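Local structure of restriction endonuclease R.BpuJI (2VLA) at residues 15-20 / 70-75; 24-29 / 77-82. The protein probably acts as a DNA-cutting restriction endonuclease, and this fragment is its recognition domain, seen here bound to cognate DNA. One frame throughout, in Å; residues are numbered along the deposited sequence.

Contact 1. Residues 15-20 / 70-75. With nucleotides of chain C; nucleotides of chain B.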
ATOM      1  N   ARG A  15       6.773   1.227   6.208  1.00  8.83           N
ATOM      2  CA  ARG A  15       6.323   2.034   7.337  1.00  8.31           C
ATOM      3  C   ARG A  15       6.390   3.529   7.010  1.00  9.49           C
ATOM      4  O   ARG A  15       7.355   3.997   6.445  1.00 10.70           O
ATOM      5  CB  ARG A  15       7.168   1.686   8.557  1.00  9.18           C
ATOM      6  CG  ARG A  15       6.670   2.330   9.863  1.00  9.43           C
ATOM      7  CD  ARG A  15       7.300   1.696  11.107  1.00  9.81           C
ATOM      8  NE  ARG A  15       6.782   0.351  11.315  1.00 10.07           N
ATOM      9  CZ  ARG A  15       7.052  -0.395  12.361  1.00  8.94           C
ATOM     10  NH1 ARG A  15       7.840   0.068  13.335  1.00 11.00           N
ATOM     11  NH2 ARG A  15       6.535  -1.598  12.472  1.00 11.21           N
ATOM     12  N   GLY A  16       5.314   4.239   7.326  1.00  9.91           N
ATOM     13  CA  GLY A  16       5.171   5.627   6.893  1.00 10.37           C
ATOM     14  C   GLY A  16       6.117   6.633   7.529  1.00  9.94           C
ATOM     15  O   GLY A  16       6.668   6.387   8.624  1.00 10.69           O
ATOM     16  N   LYS A  17       6.335   7.722   6.812  1.00  9.67           N
ATOM     17  CA  LYS A  17       7.086   8.855   7.331  1.00 11.25           C
ATOM     18  C   LYS A  17       6.442  10.205   7.051  1.00 11.42           C
ATOM     19  O   LYS A  17       6.918  11.220   7.552  1.00 12.18           O
ATOM     20  CB  LYS A  17       8.511   8.878   6.770  1.00 11.21           C
ATOM     21  CG  LYS A  17       9.282   7.584   6.927  1.00 12.48           C
ATOM     22  CD  LYS A  17      10.615   7.672   6.217  1.00 11.29           C
ATOM     23  CE  LYS A  17      11.182   6.314   5.936  1.00 11.34           C
ATOM     24  NZ  LYS A  17      11.687   5.613   7.165  1.00 12.26           N
ATOM     25  N   ALA A  18       5.373  10.240   6.261  1.00 10.33           N
ATOM     26  CA  ALA A  18       4.881  11.503   5.709  1.00 11.94           C
ATOM     27  C   ALA A  18       3.448  11.876   6.118  1.00 10.94           C
ATOM     28  O   ALA A  18       2.944  12.895   5.693  1.00 14.40           O
ATOM     29  CB  ALA A  18       4.996  11.492   4.178  1.00 14.56           C
ATOM     30  N   LYS A  19       2.811  11.065   6.940  1.00 11.35           N
ATOM     31  CA  LYS A  19       1.398  11.312   7.303  1.00 11.73           C
ATOM     32  C   LYS A  19       1.211  12.613   8.105  1.00 12.23           C
ATOM     33  O   LYS A  19       0.384  13.447   7.743  1.00 12.97           O
ATOM     34  CB  LYS A  19       0.826  10.126   8.089  1.00 13.12           C
ATOM     35  CG  LYS A  19      -0.677  10.184   8.307  1.00 14.59           C
ATOM     36  CD  LYS A  19      -1.399   9.917   6.988  1.00 16.82           C
ATOM     37  CE  LYS A  19      -2.907   9.707   7.141  1.00 17.40           C
ATOM     38  NZ  LYS A  19      -3.582  10.945   7.601  1.00 17.09           N
ATOM     39  N   ASN A  20       1.944  12.753   9.194  1.00 11.74           N
ATOM     40  CA  ASN A  20       1.778  13.920  10.085  1.00 13.41           C
ATOM     41  C   ASN A  20       1.950  15.245   9.360  1.00 13.00           C
ATOM     42  O   ASN A  20       1.284  16.230   9.694  1.00 15.83           O
ATOM     43  CB  ASN A  20       2.788  13.862  11.240  1.00 13.33           C
ATOM     44  CG  ASN A  20       2.395  12.880  12.320  1.00 15.21           C
ATOM     45  OD1 ASN A  20       1.257  12.414  12.369  1.00 15.56           O
ATOM     46  ND2 ASN A  20       3.347  12.597  13.257  1.00 18.76           N
ATOM     47  N   THR A  70      14.410   6.858  -0.343  1.00 10.95           N
ATOM     48  CA  THR A  70      14.274   5.534  -0.927  1.00 11.31           C
ATOM     49  C   THR A  70      12.952   4.888  -0.590  1.00 10.46           C
ATOM     50  O   THR A  70      12.295   4.329  -1.475  1.00 10.41           O
ATOM     51  CB  THR A  70      15.445   4.594  -0.567  1.00 12.22           C
ATOM     52  OG1 THR A  70      15.379   4.222   0.816  1.00 11.87           O
ATOM     53  CG2 THR A  70      16.792   5.269  -0.878  1.00 12.91           C
ATOM     54  N   GLU A  71      12.538   4.962   0.667  1.00 11.12           N
ATOM     55  CA  GLU A  71      11.364   4.227   1.124  1.00  9.81           C
ATOM     56  C   GLU A  71      10.070   4.874   0.726  1.00  8.83           C
ATOM     57  O   GLU A  71       9.089   4.167   0.402  1.00 10.11           O
ATOM     58  CB  GLU A  71      11.360   4.058   2.634  1.00 10.53           C
ATOM     59  CG  GLU A  71      12.535   3.293   3.226  1.00 11.10           C
ATOM     60  CD  GLU A  71      12.277   2.931   4.689  1.00 10.16           C
ATOM     61  OE1 GLU A  71      11.369   2.112   4.940  1.00 12.25           O
ATOM     62  OE2 GLU A  71      12.956   3.513   5.605  1.00 11.31           O
ATOM     63  N   ILE A  72      10.014   6.204   0.806  1.00 10.24           N
ATOM     64  CA  ILE A  72       8.735   6.911   0.690  1.00 10.16           C
ATOM     65  C   ILE A  72       8.603   7.552  -0.680  1.00 11.18           C
ATOM     66  O   ILE A  72       7.740   7.173  -1.463  1.00 10.79           O
ATOM     67  CB  ILE A  72       8.515   7.955   1.845  1.00 10.13           C
ATOM     68  CG1 ILE A  72       8.651   7.264   3.211  1.00 11.01           C
ATOM     69  CG2 ILE A  72       7.152   8.597   1.686  1.00 11.92           C
ATOM     70  CD1 ILE A  72       7.648   6.104   3.468  1.00 11.97           C
ATOM     71  N   ALA A  73       9.484   8.463  -1.007  1.00 10.22           N
ATOM     72  CA  ALA A  73       9.435   9.083  -2.324  1.00 10.68           C
ATOM     73  C   ALA A  73       9.635   8.025  -3.436  1.00 11.93           C
ATOM     74  O   ALA A  73       8.916   8.026  -4.427  1.00 12.72           O
ATOM     75  CB  ALA A  73      10.485  10.195  -2.431  1.00 12.75           C
ATOM     76  N   GLY A  74      10.581   7.119  -3.244  1.00 10.57           N
ATOM     77  CA  GLY A  74      10.873   6.085  -4.241  1.00 10.56           C
ATOM     78  C   GLY A  74       9.860   4.929  -4.230  1.00 10.52           C
ATOM     79  O   GLY A  74       9.054   4.768  -5.165  1.00 12.76           O
ATOM     80  N   LYS A  75       9.888   4.119  -3.182  1.00 10.64           N
ATOM     81  CA  LYS A  75       9.105   2.883  -3.182  1.00 10.55           C
ATOM     82  C   LYS A  75       7.616   3.107  -2.898  1.00 10.26           C
ATOM     83  O   LYS A  75       6.762   2.834  -3.756  1.00 11.88           O
ATOM     84  CB  LYS A  75       9.679   1.885  -2.207  1.00 11.06           C
ATOM     85  CG  LYS A  75      11.058   1.422  -2.562  1.00 13.23           C
ATOM     86  CD  LYS A  75      11.035   0.422  -3.704  1.00 14.77           C
ATOM     87  CE  LYS A  75      12.410  -0.210  -3.941  1.00 15.32           C
ATOM     88  NZ  LYS A  75      12.346  -1.392  -4.846  1.00 15.28           N
TER
ATOM     89  P    DA C   4       4.355   9.714  10.045  1.00 12.15           P
ATOM     90  OP1  DA C   4       3.662  10.912  10.358  1.00 19.89           O
ATOM     91  OP2  DA C   4       4.083   8.957   8.796  1.00 11.46           O
ATOM     92  O5'  DA C   4       5.882   9.875  10.245  1.00 12.34           O
ATOM     93  C5'  DA C   4       6.344  10.792  11.273  1.00 11.91           C
ATOM     94  C4'  DA C   4       7.652  10.297  11.834  1.00 12.00           C
ATOM     95  O4'  DA C   4       7.451   9.141  12.682  1.00 11.51           O
ATOM     96  C3'  DA C   4       8.684   9.855  10.780  1.00 10.78           C
ATOM     97  O3'  DA C   4       9.970  10.232  11.236  1.00 11.67           O
ATOM     98  C2'  DA C   4       8.531   8.346  10.800  1.00 10.61           C
ATOM     99  C1'  DA C   4       8.328   8.090  12.280  1.00 10.15           C
ATOM    100  N9   DA C   4       7.729   6.826  12.618  1.00 10.13           N
ATOM    101  C8   DA C   4       6.786   6.117  11.900  1.00 10.30           C
ATOM    102  N7   DA C   4       6.403   5.016  12.489  1.00 10.79           N
ATOM    103  C5   DA C   4       7.124   4.969  13.674  1.00 10.24           C
ATOM    104  C6   DA C   4       7.177   4.057  14.719  1.00 10.19           C
ATOM    105  N6   DA C   4       6.460   2.942  14.831  1.00 10.77           N
ATOM    106  N1   DA C   4       8.014   4.360  15.760  1.00 11.01           N
ATOM    107  C2   DA C   4       8.766   5.489  15.692  1.00 11.32           C
ATOM    108  N3   DA C   4       8.789   6.422  14.778  1.00 11.09           N
ATOM    109  C4   DA C   4       7.939   6.090  13.753  1.00  9.85           C
TER
ATOM    110  P    DC B   5      14.464   0.829  -0.503  1.00 11.87           P
ATOM    111  OP1  DC B   5      14.649   1.249  -1.907  1.00 12.74           O
ATOM    112  OP2  DC B   5      14.069   1.832   0.496  1.00 11.44           O
ATOM    113  O5'  DC B   5      13.486  -0.440  -0.513  1.00 12.75           O
ATOM    114  C5'  DC B   5      12.493  -0.616   0.465  1.00 12.78           C
ATOM    115  C4'  DC B   5      12.734  -1.863   1.266  1.00 12.59           C
ATOM    116  O4'  DC B   5      14.011  -1.753   1.963  1.00 12.62           O
ATOM    117  C3'  DC B   5      11.708  -2.139   2.341  1.00 10.31           C
ATOM    118  O3'  DC B   5      11.651  -3.544   2.598  1.00 11.59           O
ATOM    119  C2'  DC B   5      12.301  -1.322   3.494  1.00 11.28           C
ATOM    120  C1'  DC B   5      13.765  -1.724   3.360  1.00 11.59           C
ATOM    121  N1   DC B   5      14.696  -0.812   4.030  1.00  9.89           N
ATOM    122  C2   DC B   5      15.500  -1.265   5.085  1.00 11.45           C
ATOM    123  O2   DC B   5      15.460  -2.470   5.405  1.00 11.65           O
ATOM    124  N3   DC B   5      16.330  -0.373   5.708  1.00 10.54           N
ATOM    125  C4   DC B   5      16.349   0.895   5.334  1.00 10.20           C
ATOM    126  N4   DC B   5      17.183   1.733   5.978  1.00 11.53           N
ATOM    127  C5   DC B   5      15.535   1.393   4.297  1.00 11.09           C
ATOM    128  C6   DC B   5      14.734   0.508   3.665  1.00 10.48           C
ATOM    129  P    DC B   7      10.340  -6.727   9.666  1.00 13.70           P
ATOM    130  OP1  DC B   7      10.648  -8.114  10.053  1.00 16.27           O
ATOM    131  OP2  DC B   7       9.029  -6.442   9.054  1.00 13.71           O
ATOM    132  O5'  DC B   7      10.494  -5.725  10.907  1.00 12.80           O
ATOM    133  C5'  DC B   7      11.644  -5.801  11.742  1.00 13.22           C
ATOM    134  C4'  DC B   7      11.637  -4.674  12.766  1.00 13.08           C
ATOM    135  O4'  DC B   7      11.850  -3.394  12.096  1.00 12.60           O
ATOM    136  C3'  DC B   7      10.322  -4.491  13.534  1.00 12.36           C
ATOM    137  O3'  DC B   7      10.621  -4.222  14.888  1.00 13.29           O
ATOM    138  C2'  DC B   7       9.715  -3.240  12.924  1.00 12.53           C
ATOM    139  C1'  DC B   7      10.957  -2.446  12.662  1.00 13.21           C
ATOM    140  N1   DC B   7      10.881  -1.311  11.723  1.00 12.37           N
ATOM    141  C2   DC B   7      11.674  -0.197  11.969  1.00 11.75           C
ATOM    142  O2   DC B   7      12.349  -0.169  13.007  1.00 12.83           O
ATOM    143  N3   DC B   7      11.654   0.836  11.102  1.00 11.34           N
ATOM    144  C4   DC B   7      10.937   0.729   9.977  1.00  9.43           C
ATOM    145  N4   DC B   7      10.938   1.743   9.124  1.00 10.34           N
ATOM    146  C5   DC B   7      10.131  -0.408   9.709  1.00 10.26           C
ATOM    147  C6   DC B   7      10.127  -1.391  10.597  1.00 10.73           C
TER
HETATM  148  O   HOH W   1       9.547   0.574   6.365  1.00 13.41           O
HETATM  149  O   HOH W   2       9.892   3.555   6.857  1.00 13.86           O
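Lys17 lays its aliphatic chain obliquely across Ile72, and this is the tightly packed half of the contact. Lys17 CD comes to 3.6 Å from Ile72 CG1, while Ile72 CD1 reaches the backbone just before Lys17 in the chain, 3.7 Å from Arg15 O. Ala18 CB touches Ile72 CG2 more loosely. Beyond CD the lysine changes role: a bend at chi4 (-72°) turns Lys17 NZ to Glu71 OE2, forming a salt bridge of 2.9 Å. The ammonium sits above the carboxylate plane, 57° out of it, and OE2 also accepts a bond from the N4 of a cytosine base, so two donors grip one oxygen. Helix 62-76, which carries Glu71, follows helix 41-56 and leads into paired strands 80-83 and 86-89, an order consistent with a winged helix-turn-helix whose recognition helix reads bases.

Around Glu71 OE1 the packing gives way to water. Water 1 accepts from Arg15 N (2.9 Å) and donates to Glu71 OE1 (2.8 Å); water 2 accepts from Lys17 NZ at 2.7 Å. Arg15 itself turns from the helix into the DNA, C6 of DC7 of chain B lying over the centre of one face of its guanidinium and NH1 hydrogen-bonded to a guanine O6. The backbone N of Lys19 and that of Asn20 hold the phosphate of DA4 of chain C, while Thr70 OG1 donates to OP2 of DC5 of chain B at 2.7 Å.

Contact 2. Residues 24-29 / 77-82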
ATOM      1  N   ASN A  24       2.732  19.371   3.701  1.00 13.55           N
ATOM      2  CA  ASN A  24       4.024  19.971   3.357  1.00 15.01           C
ATOM      3  C   ASN A  24       4.982  19.022   2.622  1.00 14.86           C
ATOM      4  O   ASN A  24       5.687  19.427   1.696  1.00 15.89           O
ATOM      5  CB  ASN A  24       4.718  20.492   4.625  1.00 19.57           C
ATOM      6  CG  ASN A  24       4.197  21.789   5.056  1.00 28.50           C
ATOM      7  OD1 ASN A  24       3.862  22.632   4.237  1.00 35.07           O
ATOM      8  ND2 ASN A  24       4.134  21.992   6.361  1.00 31.34           N
ATOM      9  N   LEU A  25       5.042  17.778   3.058  1.00 13.75           N
ATOM     10  CA  LEU A  25       6.007  16.845   2.498  1.00 12.98           C
ATOM     11  C   LEU A  25       5.677  16.393   1.066  1.00 12.49           C
ATOM     12  O   LEU A  25       6.574  16.223   0.270  1.00 13.45           O
ATOM     13  CB  LEU A  25       6.159  15.631   3.415  1.00 12.51           C
ATOM     14  CG  LEU A  25       7.062  15.796   4.608  1.00 15.06           C
ATOM     15  CD1 LEU A  25       6.909  14.620   5.524  1.00 13.59           C
ATOM     16  CD2 LEU A  25       8.523  15.970   4.149  1.00 18.46           C
ATOM     17  N   LEU A  26       4.411  16.196   0.755  1.00 11.66           N
ATOM     18  CA  LEU A  26       4.083  15.703  -0.584  1.00 11.66           C
ATOM     19  C   LEU A  26       4.448  16.733  -1.668  1.00 13.01           C
ATOM     20  O   LEU A  26       5.123  16.408  -2.631  1.00 12.97           O
ATOM     21  CB  LEU A  26       2.611  15.247  -0.708  1.00 11.80           C
ATOM     22  CG  LEU A  26       2.259  14.511  -2.007  1.00 12.57           C
ATOM     23  CD1 LEU A  26       3.109  13.256  -2.129  1.00 20.10           C
ATOM     24  CD2 LEU A  26       0.772  14.189  -2.050  1.00 16.19           C
ATOM     25  N   PRO A  27       4.081  18.009  -1.463  1.00 12.13           N
ATOM     26  CA  PRO A  27       4.586  18.999  -2.407  1.00 13.87           C
ATOM     27  C   PRO A  27       6.106  19.089  -2.439  1.00 12.76           C
ATOM     28  O   PRO A  27       6.680  19.324  -3.494  1.00 15.27           O
ATOM     29  CB  PRO A  27       3.983  20.302  -1.886  1.00 14.74           C
ATOM     30  CG  PRO A  27       2.781  19.899  -1.175  1.00 15.13           C
ATOM     31  CD  PRO A  27       3.102  18.591  -0.540  1.00 13.32           C
ATOM     32  N   ALA A  28       6.763  18.963  -1.284  1.00 14.61           N
ATOM     33  CA  ALA A  28       8.207  19.007  -1.265  1.00 14.10           C
ATOM     34  C   ALA A  28       8.828  17.867  -2.069  1.00 13.78           C
ATOM     35  O   ALA A  28       9.683  18.107  -2.931  1.00 15.14           O
ATOM     36  CB  ALA A  28       8.732  19.013   0.178  1.00 16.77           C
ATOM     37  N   TYR A  29       8.387  16.635  -1.822  1.00 13.03           N
ATOM     38  CA  TYR A  29       8.916  15.499  -2.561  1.00 13.10           C
ATOM     39  C   TYR A  29       8.749  15.781  -4.075  1.00 12.09           C
ATOM     40  O   TYR A  29       9.663  15.578  -4.863  1.00 13.55           O
ATOM     41  CB  TYR A  29       8.163  14.221  -2.233  1.00 12.34           C
ATOM     42  CG  TYR A  29       8.309  13.637  -0.842  1.00 12.36           C
ATOM     43  CD1 TYR A  29       9.485  13.746  -0.099  1.00 12.56           C
ATOM     44  CD2 TYR A  29       7.281  12.884  -0.313  1.00 12.32           C
ATOM     45  CE1 TYR A  29       9.581  13.157   1.180  1.00 12.73           C
ATOM     46  CE2 TYR A  29       7.372  12.285   0.908  1.00 10.86           C
ATOM     47  CZ  TYR A  29       8.514  12.398   1.653  1.00 11.18           C
ATOM     48  OH  TYR A  29       8.533  11.780   2.886  1.00 12.64           O
ATOM     49  N   PHE A  77       5.490   5.737  -2.410  1.00 10.07           N
ATOM     50  CA  PHE A  77       4.695   6.681  -3.194  1.00 10.81           C
ATOM     51  C   PHE A  77       4.978   6.633  -4.704  1.00 10.66           C
ATOM     52  O   PHE A  77       4.268   7.242  -5.472  1.00 12.33           O
ATOM     53  CB  PHE A  77       4.887   8.105  -2.715  1.00 10.21           C
ATOM     54  CG  PHE A  77       4.286   8.404  -1.334  1.00 10.87           C
ATOM     55  CD1 PHE A  77       3.575   7.443  -0.626  1.00 12.04           C
ATOM     56  CD2 PHE A  77       4.436   9.673  -0.768  1.00 11.14           C
ATOM     57  CE1 PHE A  77       3.049   7.748   0.627  1.00 10.88           C
ATOM     58  CE2 PHE A  77       3.905   9.968   0.461  1.00 13.22           C
ATOM     59  CZ  PHE A  77       3.215   9.011   1.166  1.00 11.66           C
ATOM     60  N   GLY A  78       6.041   5.945  -5.109  1.00 10.23           N
ATOM     61  CA  GLY A  78       6.336   5.765  -6.539  1.00 10.21           C
ATOM     62  C   GLY A  78       6.522   7.081  -7.293  1.00 11.12           C
ATOM     63  O   GLY A  78       5.924   7.279  -8.356  1.00 12.07           O
ATOM     64  N   MET A  79       7.408   7.943  -6.794  1.00 11.46           N
ATOM     65  CA  MET A  79       7.497   9.298  -7.297  1.00 11.25           C
ATOM     66  C   MET A  79       8.636   9.520  -8.296  1.00 11.68           C
ATOM     67  O   MET A  79       8.698  10.558  -8.944  1.00 12.39           O
ATOM     68  CB  MET A  79       7.601  10.293  -6.134  1.00 12.08           C
ATOM     69  CG  MET A  79       6.372  10.278  -5.244  1.00 11.58           C
ATOM     70  SD  MET A  79       6.368  11.515  -3.970  1.00 12.22           S
ATOM     71  CE  MET A  79       5.881  12.930  -4.956  1.00 14.19           C
ATOM     72  N   PHE A  80       9.544   8.567  -8.386  1.00 11.73           N
ATOM     73  CA  PHE A  80      10.611   8.609  -9.387  1.00 13.61           C
ATOM     74  C   PHE A  80      11.006   7.200  -9.801  1.00 13.23           C
ATOM     75  O   PHE A  80      10.616   6.236  -9.173  1.00 13.27           O
ATOM     76  CB  PHE A  80      11.841   9.380  -8.847  1.00 13.97           C
ATOM     77  CG  PHE A  80      12.505   8.735  -7.648  1.00 13.40           C
ATOM     78  CD1 PHE A  80      13.477   7.753  -7.807  1.00 16.63           C
ATOM     79  CD2 PHE A  80      12.227   9.176  -6.369  1.00 12.82           C
ATOM     80  CE1 PHE A  80      14.136   7.212  -6.696  1.00 14.90           C
ATOM     81  CE2 PHE A  80      12.866   8.609  -5.259  1.00 12.66           C
ATOM     82  CZ  PHE A  80      13.818   7.639  -5.431  1.00 14.00           C
ATOM     83  N   TYR A  81      11.772   7.102 -10.880  1.00 14.82           N
ATOM     84  CA  TYR A  81      12.270   5.816 -11.360  1.00 16.19           C
ATOM     85  C   TYR A  81      13.587   6.045 -12.059  1.00 18.49           C
ATOM     86  O   TYR A  81      13.960   7.184 -12.334  1.00 19.83           O
ATOM     87  CB  TYR A  81      11.260   5.141 -12.303  1.00 16.43           C
ATOM     88  CG  TYR A  81      11.109   5.830 -13.641  1.00 18.83           C
ATOM     89  CD1 TYR A  81      10.257   6.907 -13.797  1.00 19.56           C
ATOM     90  CD2 TYR A  81      11.815   5.389 -14.749  1.00 20.59           C
ATOM     91  CE1 TYR A  81      10.114   7.533 -15.012  1.00 21.69           C
ATOM     92  CE2 TYR A  81      11.688   6.011 -15.964  1.00 21.05           C
ATOM     93  CZ  TYR A  81      10.834   7.078 -16.095  1.00 19.99           C
ATOM     94  OH  TYR A  81      10.700   7.698 -17.321  1.00 24.17           O
ATOM     95  N   GLU A  82      14.307   4.966 -12.311  1.00 21.35           N
ATOM     96  CA  GLU A  82      15.595   5.044 -12.993  1.00 24.07           C
ATOM     97  C   GLU A  82      15.528   4.385 -14.351  1.00 27.56           C
ATOM     98  O   GLU A  82      14.890   3.343 -14.509  1.00 28.91           O
ATOM     99  CB  GLU A  82      16.678   4.372 -12.159  1.00 26.36           C
ATOM    100  CG  GLU A  82      17.962   4.095 -12.936  1.00 29.52           C
ATOM    101  CD  GLU A  82      19.055   3.524 -12.070  1.00 35.58           C
ATOM    102  OE1 GLU A  82      18.909   3.550 -10.827  1.00 39.09           O
ATOM    103  OE2 GLU A  82      20.072   3.054 -12.629  1.00 43.70           O
TER
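Met79 and Tyr29 meet through sulfur: Met79 SD lies 3.7 Å from Tyr29 CB and 5.1 Å from the centroid of the ring. This is an oblique Met-aromatic contact, 62° off the ring normal, with the two side chains crossing at about a right angle. The methionine chain runs out extended and then bends at chi3 (79°), which sets CE between Tyr29 CB and Leu26 CD1.

The remaining contacts are apolar. Met79 CE reaches Leu26 CD1 at 4.0 Å, and the same methyl of Leu26 rests 4.1 Å from Phe77 CD2. Phe77 also touches the tyrosine, its CE2 coming to the edge of that ring, near its plane, 4.2 Å from Tyr29 CE2. An alanine in place of Met79 would lack the sulfur and terminal methyl and would probably open a gap between Leu26 and Tyr29, the tyrosine losing its sulfur neighbour.

The one polar group of the cluster's side chains, Tyr29 OH, is hydrogen-bonded to His68 and so ties the ring to helix 62-76. Phe105 of helix 102-112 adds to the apolar cluster, touching both Leu26 and Met79. Helix 22-36 is thereby packed against the turn from helix 62-76 into strand 80-83, as in the hydrophobic core of a winged-helix domain.

In the fold
From the N terminus the chain first passes through loop 15-20, which opens contact 1, and then enters helix 22-36, where 24-29 opens contact 2. Helix 41-56 follows, and then 70-75, within helix 62-76, closes the first loop; just beyond it, 77-82 closes the second. The two closures therefore cross rather than nest. Contact 1 ties the DNA-facing loop to helix 62-76, and contact 2 ties helix 22-36 to the turn between helix 62-76 and strand 80-83. With centres 9 Å apart they also touch directly: Ile72 O and Phe77 N, like Ala73 O and Met79 N, form probable hydrogen bonds that join the end of helix 62-76 to the turn after it.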